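Local coordinates for protein RTX-adhesin (Marinomonas primoryensis, PDB 5IRB) that helps attach its Antarctic bacterium to diatoms and ice, this calcium-binding portion being a row of beta-sandwich domains that probably serves in holding the adhesin at the cell surface, at residues G251-L256 / T262-V267; G215-N220 / A290-S295. One frame throughout, in Å; residues are numbered along the deposited sequence.

Interaction 1. Residues G251-L256 / T262-V267; sequences GDTVTL and TYTTTV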
ATOM      1  N   GLY A 251     -14.035 -35.328  10.497  1.00 39.78           N
ATOM      2  CA  GLY A 251     -15.192 -34.490  10.233  1.00 40.08           C
ATOM      3  C   GLY A 251     -15.532 -34.308   8.767  1.00 39.58           C
ATOM      4  O   GLY A 251     -16.638 -33.854   8.440  1.00 39.65           O
ATOM      5  N   ASP A 252     -14.602 -34.654   7.879  1.00 38.25           N
ATOM      6  CA  ASP A 252     -14.883 -34.572   6.455  1.00 37.89           C
ATOM      7  C   ASP A 252     -16.081 -35.449   6.080  1.00 38.99           C
ATOM      8  O   ASP A 252     -16.284 -36.523   6.651  1.00 39.34           O
ATOM      9  CB  ASP A 252     -13.653 -34.994   5.652  1.00 36.78           C
ATOM     10  CG  ASP A 252     -12.630 -33.868   5.501  1.00 36.90           C
ATOM     11  OD1 ASP A 252     -12.892 -32.753   6.006  1.00 37.28           O
ATOM     12  OD2 ASP A 252     -11.569 -34.116   4.870  1.00 36.12           O
ATOM     13  N   THR A 253     -16.838 -35.027   5.075  1.00 39.07           N
ATOM     14  CA  THR A 253     -18.012 -35.784   4.650  1.00 39.50           C
ATOM     15  C   THR A 253     -17.606 -36.926   3.742  1.00 38.42           C
ATOM     16  O   THR A 253     -16.793 -36.738   2.831  1.00 37.24           O
ATOM     17  CB  THR A 253     -19.026 -34.889   3.929  1.00 40.73           C
ATOM     18  OG1 THR A 253     -19.524 -33.912   4.851  1.00 41.94           O
ATOM     19  CG2 THR A 253     -20.205 -35.726   3.389  1.00 42.48           C
ATOM     20  N   VAL A 254     -18.174 -38.107   4.013  1.00 38.48           N
ATOM     21  CA  VAL A 254     -18.024 -39.268   3.157  1.00 38.05           C
ATOM     22  C   VAL A 254     -19.362 -39.538   2.477  1.00 39.10           C
ATOM     23  O   VAL A 254     -20.387 -39.677   3.136  1.00 40.33           O
ATOM     24  CB  VAL A 254     -17.603 -40.538   3.941  1.00 38.30           C
ATOM     25  CG1 VAL A 254     -17.175 -41.612   2.966  1.00 37.56           C
ATOM     26  CG2 VAL A 254     -16.466 -40.228   4.929  1.00 37.84           C
ATOM     27  N   THR A 255     -19.357 -39.596   1.156  1.00 38.75           N
ATOM     28  CA  THR A 255     -20.592 -39.766   0.409  1.00 40.07           C
ATOM     29  C   THR A 255     -20.514 -41.041  -0.399  1.00 39.69           C
ATOM     30  O   THR A 255     -19.525 -41.267  -1.084  1.00 38.07           O
ATOM     31  CB  THR A 255     -20.854 -38.570  -0.509  1.00 40.80           C
ATOM     32  OG1 THR A 255     -20.955 -37.390   0.294  1.00 41.12           O
ATOM     33  CG2 THR A 255     -22.160 -38.758  -1.302  1.00 43.11           C
ATOM     34  N   LEU A 256     -21.551 -41.869  -0.282  1.00 41.54           N
ATOM     35  CA  LEU A 256     -21.707 -43.096  -1.065  1.00 43.53           C
ATOM     36  C   LEU A 256     -23.017 -43.076  -1.835  1.00 45.35           C
ATOM     37  O   LEU A 256     -24.062 -42.821  -1.242  1.00 46.35           O
ATOM     38  CB  LEU A 256     -21.714 -44.330  -0.149  1.00 44.87           C
ATOM     39  CG  LEU A 256     -20.452 -44.891   0.496  1.00 44.06           C
ATOM     40  CD1 LEU A 256     -19.872 -43.925   1.477  1.00 43.37           C
ATOM     41  CD2 LEU A 256     -20.800 -46.199   1.207  1.00 46.42           C
ATOM     42  N   THR A 262     -28.426 -41.988  -1.833  1.00 51.22           N
ATOM     43  CA  THR A 262     -27.267 -41.305  -1.286  1.00 49.62           C
ATOM     44  C   THR A 262     -27.129 -41.567   0.214  1.00 48.94           C
ATOM     45  O   THR A 262     -28.082 -41.386   0.970  1.00 50.62           O
ATOM     46  CB  THR A 262     -27.352 -39.813  -1.547  1.00 49.37           C
ATOM     47  OG1 THR A 262     -27.461 -39.598  -2.957  1.00 50.10           O
ATOM     48  CG2 THR A 262     -26.117 -39.118  -1.000  1.00 47.78           C
ATOM     49  N   TYR A 263     -25.946 -42.003   0.633  1.00 46.72           N
ATOM     50  CA  TYR A 263     -25.658 -42.251   2.043  1.00 46.50           C
ATOM     51  C   TYR A 263     -24.483 -41.362   2.454  1.00 44.26           C
ATOM     52  O   TYR A 263     -23.537 -41.217   1.682  1.00 42.39           O
ATOM     53  CB  TYR A 263     -25.316 -43.740   2.269  1.00 46.30           C
ATOM     54  CG  TYR A 263     -26.477 -44.707   2.084  1.00 47.74           C
ATOM     55  CD1 TYR A 263     -26.767 -45.255   0.833  1.00 47.95           C
ATOM     56  CD2 TYR A 263     -27.276 -45.081   3.160  1.00 49.29           C
ATOM     57  CE1 TYR A 263     -27.828 -46.140   0.661  1.00 49.79           C
ATOM     58  CE2 TYR A 263     -28.334 -45.959   3.000  1.00 51.71           C
ATOM     59  CZ  TYR A 263     -28.602 -46.490   1.752  1.00 51.70           C
ATOM     60  OH  TYR A 263     -29.653 -47.360   1.610  1.00 54.01           O
ATOM     61  N   THR A 264     -24.517 -40.791   3.658  1.00 44.53           N
ATOM     62  CA  THR A 264     -23.399 -39.961   4.114  1.00 43.58           C
ATOM     63  C   THR A 264     -23.000 -40.253   5.555  1.00 43.78           C
ATOM     64  O   THR A 264     -23.807 -40.704   6.365  1.00 45.72           O
ATOM     65  CB  THR A 264     -23.712 -38.436   4.038  1.00 44.22           C
ATOM     66  OG1 THR A 264     -24.860 -38.145   4.845  1.00 47.51           O
ATOM     67  CG2 THR A 264     -23.935 -37.953   2.585  1.00 43.91           C
ATOM     68  N   THR A 265     -21.742 -39.971   5.859  1.00 42.02           N
ATOM     69  CA  THR A 265     -21.203 -40.071   7.200  1.00 42.11           C
ATOM     70  C   THR A 265     -19.987 -39.139   7.204  1.00 40.21           C
ATOM     71  O   THR A 265     -19.758 -38.400   6.237  1.00 39.75           O
ATOM     72  CB  THR A 265     -20.827 -41.544   7.601  1.00 42.78           C
ATOM     73  OG1 THR A 265     -20.483 -41.600   8.990  1.00 44.44           O
ATOM     74  CG2 THR A 265     -19.640 -42.067   6.788  1.00 41.28           C
ATOM     75  N   THR A 266     -19.210 -39.177   8.279  1.00 39.89           N
ATOM     76  CA  THR A 266     -18.007 -38.375   8.375  1.00 38.61           C
ATOM     77  C   THR A 266     -16.825 -39.234   8.781  1.00 37.73           C
ATOM     78  O   THR A 266     -16.993 -40.338   9.315  1.00 38.67           O
ATOM     79  CB  THR A 266     -18.169 -37.213   9.381  1.00 39.48           C
ATOM     80  OG1 THR A 266     -18.467 -37.762  10.670  1.00 41.58           O
ATOM     81  CG2 THR A 266     -19.306 -36.301   8.964  1.00 40.42           C
ATOM     82  N   VAL A 267     -15.633 -38.727   8.493  1.00 36.09           N
ATOM     83  CA  VAL A 267     -14.401 -39.400   8.852  1.00 35.68           C
ATOM     84  C   VAL A 267     -14.194 -39.255  10.352  1.00 36.87           C
ATOM     85  O   VAL A 267     -14.386 -38.151  10.893  1.00 37.06           O
ATOM     86  CB  VAL A 267     -13.193 -38.792   8.088  1.00 34.35           C
ATOM     87  CG1 VAL A 267     -11.897 -39.518   8.451  1.00 34.40           C
ATOM     88  CG2 VAL A 267     -13.424 -38.859   6.599  1.00 33.71           C
TER
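Val254 and Thr265 face each other as a hydrogen-bonded antiparallel pair in the hairpin of strands 253-258 and 261-266. Val254 N gives a nearly straight bond to Thr265 O at 2.7 Å, although the donor stands 36° above the carbonyl plane; the return bond, from Thr265 N to Val254 O, is longer at 3.1 Å and lies in the plane. Leu256 and Tyr263, the next hydrogen-bonded pair toward the turn, exchange the same two backbone bonds. At the other end the ladder runs on past the strands, with Gly251 N bonded to Val267 O and Val267 N to Asp252 O.

On the inward face, Val254 CG2 meets Val267 CG2 at 3.7 Å, the two side chains crossing at about a right angle. Val254 CG1 is anti to the backbone N (chi1 -168°), which puts CG2 beside the N to meet Val267. Thr265 lays CG2 against Val254 CB at 3.8 Å, while its OG1 bonds to Ser274 O. Trp273 packs on both Val254 and Thr265. On the outer face Thr255 and Thr264 lie side by side, OG1 of Thr255 touching CG2 of Thr264.

Farther out, Tyr263 OH bonds to Asp281 and to Ala278 N, and Asp252 OD2 to Ala249 N and probably to Ser294 OG. The backbone ladder thus sets the register without calling on side chains, while the inward methyls of Val254 and Val267 join the hairpin to the domain interior.

Interaction 2. Residues G215-N220 / A290-S295; sequences GTVTVN and AVVTSS
Two sheets of a calcium-binding beta-sandwich domain face each other here: strand 216-219, at the edge of a three-stranded antiparallel sheet, packs against strand 287-295 of the mixed sheet opposite. The axes of the two short segments come within 7.7 Å, no hydrogen bond passes between them, and the contact rests on four small apolar side chains.

Val217 does most of the work, with one methyl for each partner. Its CG2 presses on CG2 of Val292 at 3.5 Å, tighter than usual for two carbons, the side chains meeting at a slant. Its CG1, anti to the backbone N (chi1 167°), reaches Ala290 instead, lying 3.8 Å from Ala290 O and 4.2 Å from Ala290 CB. Val219 adds its CG2 from farther along the strand, 3.8 Å from Ala290 CB; that single methyl group meets both valines.

Trp273 touches Val219 and Ala290, and Ala243 touches Val217 and Val292, so strands 272-278 and 236-244 close in around the same contact. Val219 also lies near a calcium site, its side chain about 7 Å from the bound ion. Two sheets facing across apolar side chains make a beta-sandwich, consistent with the immunoglobulin-like domains of bacterial adhesins.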
ATOM      1  N   GLY A 215      -6.259 -37.350  -0.566  1.00 35.93           N
ATOM      2  CA  GLY A 215      -5.575 -38.405   0.162  1.00 35.91           C
ATOM      3  C   GLY A 215      -5.871 -39.772  -0.430  1.00 36.00           C
ATOM      4  O   GLY A 215      -5.860 -39.956  -1.652  1.00 36.31           O
ATOM      5  N   THR A 216      -6.167 -40.726   0.450  1.00 36.67           N
ATOM      6  CA  THR A 216      -6.478 -42.108   0.063  1.00 36.59           C
ATOM      7  C   THR A 216      -7.728 -42.564   0.786  1.00 35.46           C
ATOM      8  O   THR A 216      -7.819 -42.492   2.014  1.00 35.07           O
ATOM      9  CB  THR A 216      -5.336 -43.079   0.382  1.00 37.67           C
ATOM     10  OG1 THR A 216      -4.147 -42.651  -0.287  1.00 39.04           O
ATOM     11  CG2 THR A 216      -5.672 -44.477  -0.113  1.00 38.87           C
ATOM     12  N   VAL A 217      -8.689 -43.026   0.007  1.00 34.67           N
ATOM     13  CA  VAL A 217      -9.916 -43.572   0.546  1.00 34.77           C
ATOM     14  C   VAL A 217     -10.038 -45.041   0.174  1.00 34.86           C
ATOM     15  O   VAL A 217      -9.796 -45.409  -0.972  1.00 35.28           O
ATOM     16  CB  VAL A 217     -11.117 -42.788   0.015  1.00 34.72           C
ATOM     17  CG1 VAL A 217     -12.414 -43.515   0.285  1.00 34.81           C
ATOM     18  CG2 VAL A 217     -11.131 -41.412   0.654  1.00 34.13           C
ATOM     19  N   THR A 218     -10.401 -45.877   1.144  1.00 35.23           N
ATOM     20  CA  THR A 218     -10.614 -47.305   0.900  1.00 34.61           C
ATOM     21  C   THR A 218     -11.998 -47.723   1.395  1.00 34.67           C
ATOM     22  O   THR A 218     -12.573 -47.061   2.259  1.00 32.74           O
ATOM     23  CB  THR A 218      -9.544 -48.173   1.624  1.00 36.39           C
ATOM     24  OG1 THR A 218      -9.704 -48.078   3.045  1.00 35.54           O
ATOM     25  CG2 THR A 218      -8.127 -47.730   1.256  1.00 36.32           C
ATOM     26  N   VAL A 219     -12.536 -48.830   0.847  1.00 35.57           N
ATOM     27  CA  VAL A 219     -13.764 -49.422   1.364  1.00 36.02           C
ATOM     28  C   VAL A 219     -13.464 -50.865   1.798  1.00 37.12           C
ATOM     29  O   VAL A 219     -12.918 -51.657   1.015  1.00 37.15           O
ATOM     30  CB  VAL A 219     -14.895 -49.414   0.309  1.00 37.05           C
ATOM     31  CG1 VAL A 219     -16.187 -49.997   0.876  1.00 38.67           C
ATOM     32  CG2 VAL A 219     -15.111 -47.981  -0.269  1.00 35.97           C
ATOM     33  N   ASN A 220     -13.870 -51.224   3.012  1.00 37.25           N
ATOM     34  CA  ASN A 220     -13.676 -52.582   3.481  1.00 38.68           C
ATOM     35  C   ASN A 220     -14.609 -53.550   2.756  1.00 39.59           C
ATOM     36  O   ASN A 220     -15.472 -53.137   1.995  1.00 39.21           O
ATOM     37  CB  ASN A 220     -13.908 -52.670   4.992  1.00 39.59           C
ATOM     38  CG  ASN A 220     -12.974 -51.773   5.777  1.00 38.85           C
ATOM     39  OD1 ASN A 220     -11.804 -51.619   5.421  1.00 38.37           O
ATOM     40  ND2 ASN A 220     -13.494 -51.147   6.837  1.00 38.67           N
ATOM     41  N   ALA A 290     -16.843 -44.524  -2.758  1.00 36.23           N
ATOM     42  CA  ALA A 290     -16.958 -43.715  -1.571  1.00 35.23           C
ATOM     43  C   ALA A 290     -16.166 -42.440  -1.869  1.00 34.45           C
ATOM     44  O   ALA A 290     -14.998 -42.508  -2.275  1.00 33.41           O
ATOM     45  CB  ALA A 290     -16.418 -44.453  -0.338  1.00 34.98           C
ATOM     46  N   VAL A 291     -16.806 -41.286  -1.698  1.00 34.36           N
ATOM     47  CA  VAL A 291     -16.163 -40.005  -2.017  1.00 34.62           C
ATOM     48  C   VAL A 291     -16.008 -39.127  -0.780  1.00 33.59           C
ATOM     49  O   VAL A 291     -16.983 -38.847  -0.091  1.00 34.31           O
ATOM     50  CB  VAL A 291     -16.933 -39.228  -3.090  1.00 35.67           C
ATOM     51  CG1 VAL A 291     -16.210 -37.898  -3.439  1.00 35.80           C
ATOM     52  CG2 VAL A 291     -17.077 -40.073  -4.331  1.00 36.70           C
ATOM     53  N   VAL A 292     -14.774 -38.749  -0.468  1.00 32.22           N
ATOM     54  CA  VAL A 292     -14.516 -37.864   0.672  1.00 32.18           C
ATOM     55  C   VAL A 292     -14.240 -36.437   0.181  1.00 32.49           C
ATOM     56  O   VAL A 292     -13.452 -36.225  -0.743  1.00 32.43           O
ATOM     57  CB  VAL A 292     -13.365 -38.376   1.535  1.00 31.43           C
ATOM     58  CG1 VAL A 292     -12.973 -37.348   2.618  1.00 31.28           C
ATOM     59  CG2 VAL A 292     -13.773 -39.732   2.168  1.00 31.93           C
ATOM     60  N   THR A 293     -14.959 -35.476   0.759  1.00 33.26           N
ATOM     61  CA  THR A 293     -14.813 -34.065   0.412  1.00 34.73           C
ATOM     62  C   THR A 293     -13.953 -33.374   1.472  1.00 34.94           C
ATOM     63  O   THR A 293     -14.301 -33.371   2.655  1.00 34.00           O
ATOM     64  CB  THR A 293     -16.161 -33.356   0.285  1.00 35.54           C
ATOM     65  OG1 THR A 293     -16.874 -33.903  -0.834  1.00 36.85           O
ATOM     66  CG2 THR A 293     -15.950 -31.830   0.051  1.00 36.32           C
ATOM     67  N   SER A 294     -12.807 -32.840   1.049  1.00 35.53           N
ATOM     68  CA  SER A 294     -11.928 -32.139   1.970  1.00 35.43           C
ATOM     69  C   SER A 294     -11.638 -30.690   1.559  1.00 35.95           C
ATOM     70  O   SER A 294     -12.000 -30.235   0.484  1.00 36.07           O
ATOM     71  CB  SER A 294     -10.617 -32.906   2.120  1.00 35.38           C
ATOM     72  OG  SER A 294     -10.843 -34.273   2.499  1.00 35.72           O
ATOM     73  N   SER A 295     -10.976 -29.973   2.451  1.00 35.83           N
ATOM     74  CA  SER A 295     -10.562 -28.615   2.154  1.00 36.59           C
ATOM     75  C   SER A 295      -9.281 -28.289   2.919  1.00 35.17           C
ATOM     76  O   SER A 295      -8.999 -28.895   3.951  1.00 35.45           O
ATOM     77  CB  SER A 295     -11.712 -27.658   2.478  1.00 37.52           C
ATOM     78  OG  SER A 295     -11.940 -27.681   3.868  1.00 37.67           O
TER

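Overall arrangement
Both contacts belong to the last domain of the chain, their centres 9 Å apart, and strands 253-258 and 287-295 are neighbours in one sheet. Interaction 1 builds that sheet at its edge through backbone hydrogen bonds and is only partly buried; interaction 2 is buried, joins the sheet to the opposite layer, and relies on apolar side-chain packing, with no hydrogen bond across it. They meet directly where Thr255 N bonds to Val291 O, so the hairpin is fastened to the very strand that carries Ala290 and Val292. In sequence, interaction 1 is a local hairpin nested within the long loop that interaction 2 closes.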